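Local coordinates for ScaE cell-surface anchored scaffoldin protein (PDB 2ZF9), which probably tethers cellulosome components to the bacterial cell surface, its cohesin module, the part described here, binding the dockerin of a partner protein, at residues D141-V147 / Q182-V187. Residues are numbered along the deposited sequence.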
loop_
_atom_site.group_PDB
_atom_site.type_symbol
_atom_site.label_atom_id
_atom_site.label_comp_id
_atom_site.label_asym_id
_atom_site.label_seq_id
_atom_site.Cartn_x
_atom_site.Cartn_y
_atom_site.Cartn_z
ATOM N N ASP A 141 19.296 -11.263 0.424
ATOM C CA ASP A 141 17.883 -11.728 0.414
ATOM C C ASP A 141 16.972 -10.511 0.228
ATOM O O ASP A 141 17.286 -9.454 0.760
ATOM C CB ASP A 141 17.514 -12.466 1.715
ATOM C CG ASP A 141 17.997 -13.924 1.731
ATOM O OD1 ASP A 141 18.338 -14.468 0.661
ATOM O OD2 ASP A 141 18.051 -14.518 2.819
ATOM N N LYS A 142 15.887 -10.655 -0.541
ATOM C CA LYS A 142 14.940 -9.556 -0.781
ATOM C C LYS A 142 13.537 -10.112 -0.659
ATOM O O LYS A 142 13.238 -11.115 -1.260
ATOM C CB LYS A 142 15.121 -8.989 -2.187
ATOM C CG LYS A 142 14.271 -7.757 -2.519
ATOM C CD LYS A 142 14.676 -7.220 -3.906
ATOM C CE LYS A 142 13.845 -6.050 -4.330
ATOM N NZ LYS A 142 14.439 -5.444 -5.561
ATOM N N TYR A 143 12.706 -9.457 0.135
ATOM C CA TYR A 143 11.325 -9.881 0.400
ATOM C C TYR A 143 10.408 -8.751 -0.062
ATOM O O TYR A 143 10.437 -7.673 0.536
ATOM C CB TYR A 143 11.149 -10.073 1.906
ATOM C CG TYR A 143 12.183 -10.977 2.537
ATOM C CD1 TYR A 143 12.017 -12.377 2.521
ATOM C CD2 TYR A 143 13.318 -10.448 3.156
ATOM C CE1 TYR A 143 12.972 -13.224 3.121
ATOM C CE2 TYR A 143 14.274 -11.278 3.755
ATOM C CZ TYR A 143 14.103 -12.662 3.714
ATOM O OH TYR A 143 15.033 -13.484 4.289
ATOM N N ASP A 144 9.631 -8.986 -1.132
ATOM C CA ASP A 144 8.766 -7.958 -1.748
ATOM C C ASP A 144 7.541 -7.654 -0.862
ATOM O O ASP A 144 6.993 -8.550 -0.199
ATOM C CB ASP A 144 8.259 -8.421 -3.138
ATOM C CG ASP A 144 9.345 -8.475 -4.172
ATOM O OD1 ASP A 144 10.270 -7.647 -4.109
ATOM O OD2 ASP A 144 9.254 -9.337 -5.057
ATOM N N VAL A 145 7.125 -6.387 -0.867
ATOM C CA VAL A 145 5.915 -5.956 -0.138
ATOM C C VAL A 145 5.171 -5.035 -1.106
ATOM O O VAL A 145 5.711 -4.004 -1.538
ATOM C CB VAL A 145 6.328 -5.187 1.166
ATOM C CG1 VAL A 145 5.087 -4.735 1.970
ATOM C CG2 VAL A 145 7.255 -6.052 2.033
ATOM N N GLN A 146 3.925 -5.401 -1.408
ATOM C CA GLN A 146 3.249 -4.948 -2.601
ATOM C C GLN A 146 1.793 -4.547 -2.355
ATOM O O GLN A 146 1.067 -5.196 -1.594
ATOM C CB GLN A 146 3.252 -6.070 -3.647
ATOM C CG GLN A 146 4.637 -6.494 -4.094
ATOM C CD GLN A 146 4.582 -7.639 -5.109
ATOM O OE1 GLN A 146 3.729 -8.531 -5.027
ATOM N NE2 GLN A 146 5.492 -7.612 -6.050
ATOM N N VAL A 147 1.357 -3.516 -3.073
ATOM C CA VAL A 147 -0.085 -3.302 -3.287
ATOM C C VAL A 147 -0.544 -4.223 -4.398
ATOM O O VAL A 147 0.080 -4.272 -5.448
ATOM C CB VAL A 147 -0.399 -1.841 -3.723
ATOM C CG1 VAL A 147 -1.951 -1.694 -4.020
ATOM C CG2 VAL A 147 0.059 -0.847 -2.609
ATOM N N GLN A 182 6.227 -0.305 -5.681
ATOM C CA GLN A 182 6.264 -1.430 -4.754
ATOM C C GLN A 182 7.482 -1.295 -3.819
ATOM O O GLN A 182 8.467 -0.590 -4.139
ATOM C CB GLN A 182 6.328 -2.777 -5.521
ATOM C CG GLN A 182 5.193 -3.046 -6.533
ATOM C CD GLN A 182 3.806 -3.179 -5.888
ATOM O OE1 GLN A 182 3.557 -2.641 -4.812
ATOM N NE2 GLN A 182 2.896 -3.902 -6.548
ATOM N N GLY A 183 7.413 -1.962 -2.671
ATOM C CA GLY A 183 8.506 -1.913 -1.725
ATOM C C GLY A 183 9.070 -3.277 -1.401
ATOM O O GLY A 183 8.767 -4.289 -2.073
ATOM N N TYR A 184 9.923 -3.309 -0.382
ATOM C CA TYR A 184 10.586 -4.542 0.019
ATOM C C TYR A 184 11.361 -4.351 1.303
ATOM O O TYR A 184 11.601 -3.209 1.749
ATOM C CB TYR A 184 11.565 -5.029 -1.077
ATOM C CG TYR A 184 12.519 -3.981 -1.571
ATOM C CD1 TYR A 184 12.354 -3.406 -2.841
ATOM C CD2 TYR A 184 13.579 -3.534 -0.770
ATOM C CE1 TYR A 184 13.238 -2.425 -3.303
ATOM C CE2 TYR A 184 14.473 -2.532 -1.226
ATOM C CZ TYR A 184 14.298 -2.010 -2.489
ATOM O OH TYR A 184 15.157 -1.032 -2.926
ATOM N N ILE A 185 11.750 -5.482 1.886
ATOM C CA ILE A 185 12.816 -5.513 2.866
ATOM C C ILE A 185 13.944 -6.325 2.223
ATOM O O ILE A 185 13.719 -7.455 1.779
ATOM C CB ILE A 185 12.372 -6.187 4.187
ATOM C CG1 ILE A 185 11.167 -5.447 4.789
ATOM C CG2 ILE A 185 13.595 -6.273 5.182
ATOM C CD1 ILE A 185 10.445 -6.248 5.920
ATOM N N GLN A 186 15.138 -5.765 2.168
ATOM C CA GLN A 186 16.264 -6.550 1.643
ATOM C C GLN A 186 17.437 -6.490 2.602
ATOM O O GLN A 186 17.551 -5.549 3.406
ATOM C CB GLN A 186 16.680 -6.065 0.257
ATOM C CG GLN A 186 17.267 -4.671 0.255
ATOM C CD GLN A 186 17.679 -4.271 -1.143
ATOM O OE1 GLN A 186 17.548 -5.062 -2.080
ATOM N NE2 GLN A 186 18.160 -3.042 -1.297
ATOM N N VAL A 187 18.276 -7.517 2.545
ATOM C CA VAL A 187 19.455 -7.594 3.417
ATOM C C VAL A 187 20.637 -7.110 2.582
ATOM O O VAL A 187 20.873 -7.613 1.487
ATOM C CB VAL A 187 19.706 -9.036 3.897
ATOM C CG1 VAL A 187 20.835 -9.065 4.938
ATOM C CG2 VAL A 187 18.432 -9.653 4.473
HETATM O O HOH W 1 16.736 -4.198 -4.917
HETATM O O HOH W 2 9.004 -5.064 -4.586
#
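Five backbone hydrogen bonds tie 141-147 to 182-187 as antiparallel strands. Tyr143 pairs with Ile185, and Val145 with Gly183, each through two N-H...O bonds: Tyr143 N to Ile185 O (2.8 Å), Ile185 N to Tyr143 O (2.9 Å), Val145 N to Gly183 O and Gly183 N to Val145 O (both 2.9 Å). Val187 N adds one to Asp141 O (2.8 Å). Beyond Gly183 the backbone pairing stops, and the side chain of Gln182 takes over. Its amide, carrying both a donor and an acceptor, imitates a peptide group: OE1 receives Val147 N (2.9 Å) while NE2 gives to Val147 O (3.0 Å), so both polar backbone atoms of Val147 are satisfied.

The non-hydrogen-bonded pairs Lys142-Gln186 and Asp144-Tyr184 put polar residues on the more open face. The all-trans Lys142 side chain reaches across so that CE, near its end, lies over one face of the Tyr184 ring, with NZ 4.4 Å from the centroid in an off-centre cation-pi contact. A water accepts from Lys142 NZ (2.7 Å) and donates to Gln186 OE1 (3.1 Å), while Gln186 NE2 is held by Thr40. A second water donates to Gly183 O (2.6 Å) and weakly to Asp144 OD1 (2.9 Å).

Tyr143, Val145 and Ile185 point to the other face. The branched aliphatic chains of Val145 and Ile185 suit the interior of the cohesin beta-sandwich, meeting Met53 of strand 50-58 and Leu131 of strand 124-132, while Tyr143 is buried against loop residues Leu77, Pro134 and Ala137. Within their own sheet the two strands lie centrally, 142-149 pairing on its far edge with strand 66-73, and 180-187, which follows helix 166-178, running parallel to strand 33-41.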